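Long-range contacts in ATPase associated with various cellular activities, AAA_5 (Staphylothermus marinus, PDB 6N0S), which is an McrB-type AAA+ protein thought to bind and hydrolyse ATP, represented here by its N-terminal EVE-like domain, which resembles PUA-like RNA-binding proteins: residues E54-H59 / E76-K81; K88-P93 / F132-L137. All coordinates share one frame; numbering follows the deposited sequence.

Contact 1 of 2, residues E54-H59 / E76-K81; sequences ELKIIH and ESVLSK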
# COMPACT_ATOMS: atom_id res chain seq x y z
N GLU A 54 -11.31 11.24 -0.59
CA GLU A 54 -10.60 10.44 -1.58
C GLU A 54 -9.11 10.70 -1.43
O GLU A 54 -8.69 11.86 -1.34
CB GLU A 54 -11.11 10.79 -2.98
CG GLU A 54 -10.39 10.07 -4.09
CD GLU A 54 -11.01 10.27 -5.48
OE1 GLU A 54 -12.26 10.28 -5.60
OE2 GLU A 54 -10.24 10.41 -6.45
N LEU A 55 -8.30 9.65 -1.36
CA LEU A 55 -6.86 9.81 -1.27
C LEU A 55 -6.19 9.31 -2.55
O LEU A 55 -6.72 8.43 -3.24
CB LEU A 55 -6.28 9.04 -0.06
CG LEU A 55 -6.90 9.20 1.32
CD1 LEU A 55 -6.24 8.25 2.28
CD2 LEU A 55 -6.75 10.64 1.81
N LYS A 56 -5.05 9.91 -2.88
CA LYS A 56 -4.22 9.43 -3.97
C LYS A 56 -3.04 8.61 -3.42
O LYS A 56 -2.30 9.09 -2.55
CB LYS A 56 -3.68 10.60 -4.80
CG LYS A 56 -4.69 11.60 -5.26
CD LYS A 56 -5.47 11.16 -6.47
CE LYS A 56 -6.99 11.32 -6.27
NZ LYS A 56 -7.42 12.72 -6.02
N ILE A 57 -2.86 7.40 -3.93
CA ILE A 57 -1.85 6.47 -3.46
C ILE A 57 -0.82 6.27 -4.56
O ILE A 57 -1.16 5.84 -5.67
CB ILE A 57 -2.46 5.13 -3.05
CG1 ILE A 57 -3.63 5.33 -2.09
CG2 ILE A 57 -1.39 4.19 -2.45
CD1 ILE A 57 -3.32 5.95 -0.80
N ILE A 58 0.41 6.57 -4.26
CA ILE A 58 1.52 6.20 -5.14
C ILE A 58 2.16 4.92 -4.62
O ILE A 58 2.39 4.77 -3.41
CB ILE A 58 2.54 7.34 -5.23
CG1 ILE A 58 1.90 8.56 -5.90
CG2 ILE A 58 3.73 6.87 -6.00
CD1 ILE A 58 2.89 9.74 -5.99
N HIS A 59 2.46 4.00 -5.53
CA HIS A 59 2.95 2.66 -5.19
C HIS A 59 4.46 2.59 -5.44
O HIS A 59 4.93 2.84 -6.56
CB HIS A 59 2.20 1.60 -5.99
CG HIS A 59 0.73 1.58 -5.69
ND1 HIS A 59 0.20 0.89 -4.62
CD2 HIS A 59 -0.32 2.21 -6.28
CE1 HIS A 59 -1.11 1.08 -4.57
NE2 HIS A 59 -1.45 1.89 -5.56
N GLU A 76 -0.01 4.77 -9.63
CA GLU A 76 -0.82 5.35 -8.58
C GLU A 76 -2.27 4.92 -8.72
O GLU A 76 -2.69 4.44 -9.76
CB GLU A 76 -0.70 6.88 -8.57
CG GLU A 76 -0.98 7.57 -9.89
CD GLU A 76 -0.96 9.08 -9.73
OE1 GLU A 76 -2.01 9.63 -9.30
OE2 GLU A 76 0.12 9.68 -9.97
N SER A 77 -3.01 5.07 -7.63
CA SER A 77 -4.40 4.67 -7.57
C SER A 77 -5.14 5.61 -6.63
O SER A 77 -4.56 6.56 -6.09
CB SER A 77 -4.55 3.22 -7.09
OG SER A 77 -4.02 3.10 -5.80
N VAL A 78 -6.40 5.28 -6.37
CA VAL A 78 -7.31 6.14 -5.61
C VAL A 78 -7.94 5.30 -4.51
O VAL A 78 -8.38 4.17 -4.75
CB VAL A 78 -8.39 6.77 -6.52
CG1 VAL A 78 -9.38 7.57 -5.72
CG2 VAL A 78 -7.75 7.68 -7.56
N LEU A 79 -7.97 5.84 -3.30
CA LEU A 79 -8.62 5.23 -2.15
C LEU A 79 -9.81 6.10 -1.76
O LEU A 79 -9.62 7.18 -1.19
CB LEU A 79 -7.61 5.09 -1.01
CG LEU A 79 -8.14 4.77 0.38
CD1 LEU A 79 -9.02 3.65 0.34
CD2 LEU A 79 -7.00 4.47 1.35
N SER A 80 -11.02 5.63 -2.05
CA SER A 80 -12.23 6.44 -1.95
C SER A 80 -13.17 5.88 -0.90
O SER A 80 -13.23 4.67 -0.69
CB SER A 80 -12.98 6.50 -3.27
OG SER A 80 -13.75 5.32 -3.46
N LYS A 81 -13.90 6.78 -0.24
CA LYS A 81 -14.85 6.35 0.78
C LYS A 81 -15.97 5.53 0.17
O LYS A 81 -16.45 4.57 0.80
CB LYS A 81 -15.40 7.58 1.52
CG LYS A 81 -15.84 7.31 2.97
CD LYS A 81 -16.33 8.57 3.68
CE LYS A 81 -15.21 9.60 3.94
NZ LYS A 81 -15.74 10.80 4.68
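His59 and Ser77 meet at the tightly packed face of two antiparallel strands: His59 NE2 lies 2.9 Å from Ser77 OG in a nearly straight hydrogen bond. The hydroxyl sits between the backbone N and carbonyl carbon of its own residue (chi1 62°), which places OG at the rim of the imidazole, near the ring plane. His59 ND1 is bound by Glu15 on the neighbouring strand 12-17, so both ring nitrogens are held and the ring can hardly turn. Ile57 CG2 packs on one ring face, 3.7 Å above the plane and offset toward the rim. On the same side of the sheet Leu55 and Leu79 lie side by side, with CD1 of Leu55 4.0 Å from CD2 of Leu79, while helix 39-52 packs on Leu55 and Ile57. Two pairs of backbone bonds, Leu55 with Leu79 and Ile57 with Ser77, fix the register; Leu55 N to Leu79 O is 2.8 Å. The opposite face is partly exposed at Glu54 and Lys56, although Glu54 OE2 lies 3.1 Å from Val78 CG1. Lys56 CE lies 3.9 Å from Val78 CG2, and the salt bridge from Lys56 NZ to Glu54 OE2 is long, at 3.7 Å. At the other end of this face Tyr174 of helix 171-178 covers Ile58 and binds the Glu76 carboxylate. The arrangement is a beta hairpin inside the mixed sheet of an EVE-like, PUA-related domain.

Contact 2 of 2, residues K88-P93 / F132-L137; sequences KEYSWP and FFLFRL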
# COMPACT_ATOMS: atom_id res chain seq x y z
N LYS A 88 -14.02 -2.61 7.81
CA LYS A 88 -14.10 -3.94 8.40
C LYS A 88 -12.68 -4.40 8.72
O LYS A 88 -11.73 -4.07 7.99
CB LYS A 88 -14.79 -4.92 7.45
CG LYS A 88 -15.26 -6.19 8.10
CD LYS A 88 -15.76 -7.17 7.03
CE LYS A 88 -16.06 -8.56 7.58
NZ LYS A 88 -15.09 -8.98 8.66
N GLU A 89 -12.53 -5.11 9.83
CA GLU A 89 -11.26 -5.71 10.21
C GLU A 89 -11.39 -7.23 10.20
O GLU A 89 -12.50 -7.79 10.21
CB GLU A 89 -10.81 -5.15 11.56
CG GLU A 89 -10.54 -3.62 11.41
CD GLU A 89 -10.18 -2.91 12.72
OE1 GLU A 89 -10.11 -3.59 13.78
OE2 GLU A 89 -9.96 -1.67 12.69
N TYR A 90 -10.25 -7.92 10.12
CA TYR A 90 -10.22 -9.31 9.68
C TYR A 90 -9.19 -10.12 10.45
O TYR A 90 -8.15 -9.60 10.87
CB TYR A 90 -9.86 -9.43 8.21
CG TYR A 90 -10.80 -8.77 7.26
CD1 TYR A 90 -10.67 -7.42 6.94
CD2 TYR A 90 -11.83 -9.48 6.67
CE1 TYR A 90 -11.54 -6.81 6.04
CE2 TYR A 90 -12.70 -8.88 5.78
CZ TYR A 90 -12.55 -7.56 5.47
OH TYR A 90 -13.43 -6.99 4.59
N SER A 91 -9.47 -11.41 10.60
CA SER A 91 -8.38 -12.31 10.96
C SER A 91 -7.60 -12.68 9.70
O SER A 91 -7.95 -12.30 8.59
CB SER A 91 -8.91 -13.57 11.64
OG SER A 91 -9.61 -14.35 10.71
N TRP A 92 -6.50 -13.40 9.90
CA TRP A 92 -5.63 -13.79 8.79
C TRP A 92 -6.34 -14.74 7.84
O TRP A 92 -6.31 -14.50 6.61
CB TRP A 92 -4.35 -14.38 9.37
CG TRP A 92 -3.43 -15.06 8.40
CD1 TRP A 92 -3.01 -16.36 8.45
CD2 TRP A 92 -2.79 -14.47 7.26
NE1 TRP A 92 -2.14 -16.62 7.42
CE2 TRP A 92 -1.99 -15.48 6.67
CE3 TRP A 92 -2.81 -13.19 6.69
CZ2 TRP A 92 -1.22 -15.26 5.55
CZ3 TRP A 92 -2.05 -12.97 5.56
CH2 TRP A 92 -1.27 -14.02 4.98
N PRO A 93 -7.01 -15.79 8.29
CA PRO A 93 -7.71 -16.65 7.33
C PRO A 93 -8.78 -15.90 6.58
O PRO A 93 -8.95 -16.11 5.37
CB PRO A 93 -8.25 -17.79 8.20
CG PRO A 93 -7.42 -17.76 9.44
CD PRO A 93 -7.07 -16.33 9.67
N PHE A 132 -6.43 -7.40 11.07
CA PHE A 132 -5.94 -6.92 9.78
C PHE A 132 -6.87 -5.85 9.25
O PHE A 132 -8.08 -5.93 9.42
CB PHE A 132 -5.83 -8.09 8.77
CG PHE A 132 -4.71 -9.01 9.07
CD1 PHE A 132 -4.88 -10.06 9.97
CD2 PHE A 132 -3.49 -8.82 8.49
CE1 PHE A 132 -3.82 -10.87 10.30
CE2 PHE A 132 -2.42 -9.66 8.80
CZ PHE A 132 -2.59 -10.67 9.70
N PHE A 133 -6.30 -4.82 8.61
CA PHE A 133 -7.07 -3.82 7.90
C PHE A 133 -7.02 -4.09 6.40
O PHE A 133 -6.08 -4.72 5.89
CB PHE A 133 -6.57 -2.39 8.21
CG PHE A 133 -5.18 -2.07 7.71
CD1 PHE A 133 -4.97 -1.63 6.41
CD2 PHE A 133 -4.09 -2.18 8.54
CE1 PHE A 133 -3.69 -1.31 5.97
CE2 PHE A 133 -2.81 -1.87 8.10
CZ PHE A 133 -2.62 -1.44 6.81
N LEU A 134 -8.04 -3.58 5.70
CA LEU A 134 -8.17 -3.72 4.26
C LEU A 134 -8.84 -2.49 3.67
O LEU A 134 -9.95 -2.15 4.08
CB LEU A 134 -8.98 -4.96 3.90
CG LEU A 134 -9.30 -5.22 2.43
CD1 LEU A 134 -8.06 -5.32 1.63
CD2 LEU A 134 -10.08 -6.49 2.36
N PHE A 135 -8.20 -1.88 2.70
CA PHE A 135 -8.80 -0.84 1.89
C PHE A 135 -8.86 -1.32 0.45
O PHE A 135 -7.87 -1.82 -0.10
CB PHE A 135 -8.00 0.46 1.96
CG PHE A 135 -8.00 1.10 3.32
CD1 PHE A 135 -9.12 1.76 3.80
CD2 PHE A 135 -6.88 1.05 4.12
CE1 PHE A 135 -9.13 2.37 5.03
CE2 PHE A 135 -6.90 1.64 5.37
CZ PHE A 135 -8.03 2.31 5.81
N ARG A 136 -10.02 -1.15 -0.19
CA ARG A 136 -10.14 -1.43 -1.62
C ARG A 136 -9.80 -0.16 -2.39
O ARG A 136 -10.40 0.89 -2.16
CB ARG A 136 -11.56 -1.91 -1.94
CG ARG A 136 -11.84 -3.32 -1.44
CD ARG A 136 -13.31 -3.64 -1.50
NE ARG A 136 -13.54 -5.03 -1.86
CZ ARG A 136 -13.68 -6.03 -0.99
NH1 ARG A 136 -13.61 -5.80 0.31
NH2 ARG A 136 -13.91 -7.26 -1.44
N LEU A 137 -8.83 -0.26 -3.30
CA LEU A 137 -8.41 0.80 -4.21
C LEU A 137 -9.17 0.72 -5.53
O LEU A 137 -9.80 -0.29 -5.86
CB LEU A 137 -6.91 0.69 -4.50
CG LEU A 137 -6.02 0.71 -3.24
CD1 LEU A 137 -4.58 0.43 -3.62
CD2 LEU A 137 -6.16 2.04 -2.52
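Glu89 begins the contact with its backbone, its CA lying 3.3 Å from Phe132 O in a CA-H...O contact, while its carboxylate turns elsewhere, to the hydroxyl of Tyr42. Tyr90 follows and forms the one hydrogen-bonded antiparallel pair, with Phe132. Both bonds are weak because they are bent: Tyr90 N to Phe132 O measures 3.0 Å, and the N-H...O angle from Phe132 N to Tyr90 O is only 123°. The tyrosine CG stands anti to its carbonyl carbon (chi1 -61°), and the ring beyond it crosses Leu134, with CE1 3.8 Å from Leu134 CB. Phe132 O lies in the plane of this ring, at its edge. Ser91, at the N-cap position, turns the chain into helix 92-105 beside the Phe132 ring. Trp92, in the first turn, then meets that ring obliquely: its CB is 3.7 Å from Phe132 CE1, its CE3 is 3.9 Å from Phe132 CZ, and the six-membered ring is inclined by 38° to the phenyl plane. Pro126 and Ile95 also touch Phe132. An alanine in place of Phe132 would probably leave a gap beside Trp92 CB and CE3, where the ring now sits. With two bent backbone bonds and several apolar ring contacts, the chemistry implies that the short strand and the helix start after it probably depend more on the packing of Tyr90, Trp92 and Phe132 than on backbone bonding.

Contact 1 is the more central and buried of the two, joining strands 54-61 and 72-80 inside the mixed sheet; contact 2 lies farther out, fixing the edge strand 89-90 and the start of helix 92-105 to strand 132-136 of the three-stranded sheet. No strand is shared, and their centres are about 17 Å apart, yet they touch through the far end of 132-137: Leu137 CD1 packs 3.5 Å from Ser77 OG, and Phe135 CB reaches Leu79 CD1 at 3.7 Å. Regular backbone bonding and a buried polar pair mark the inner contact, whereas weak backbone bonds and oblique aromatic packing mark the outer one.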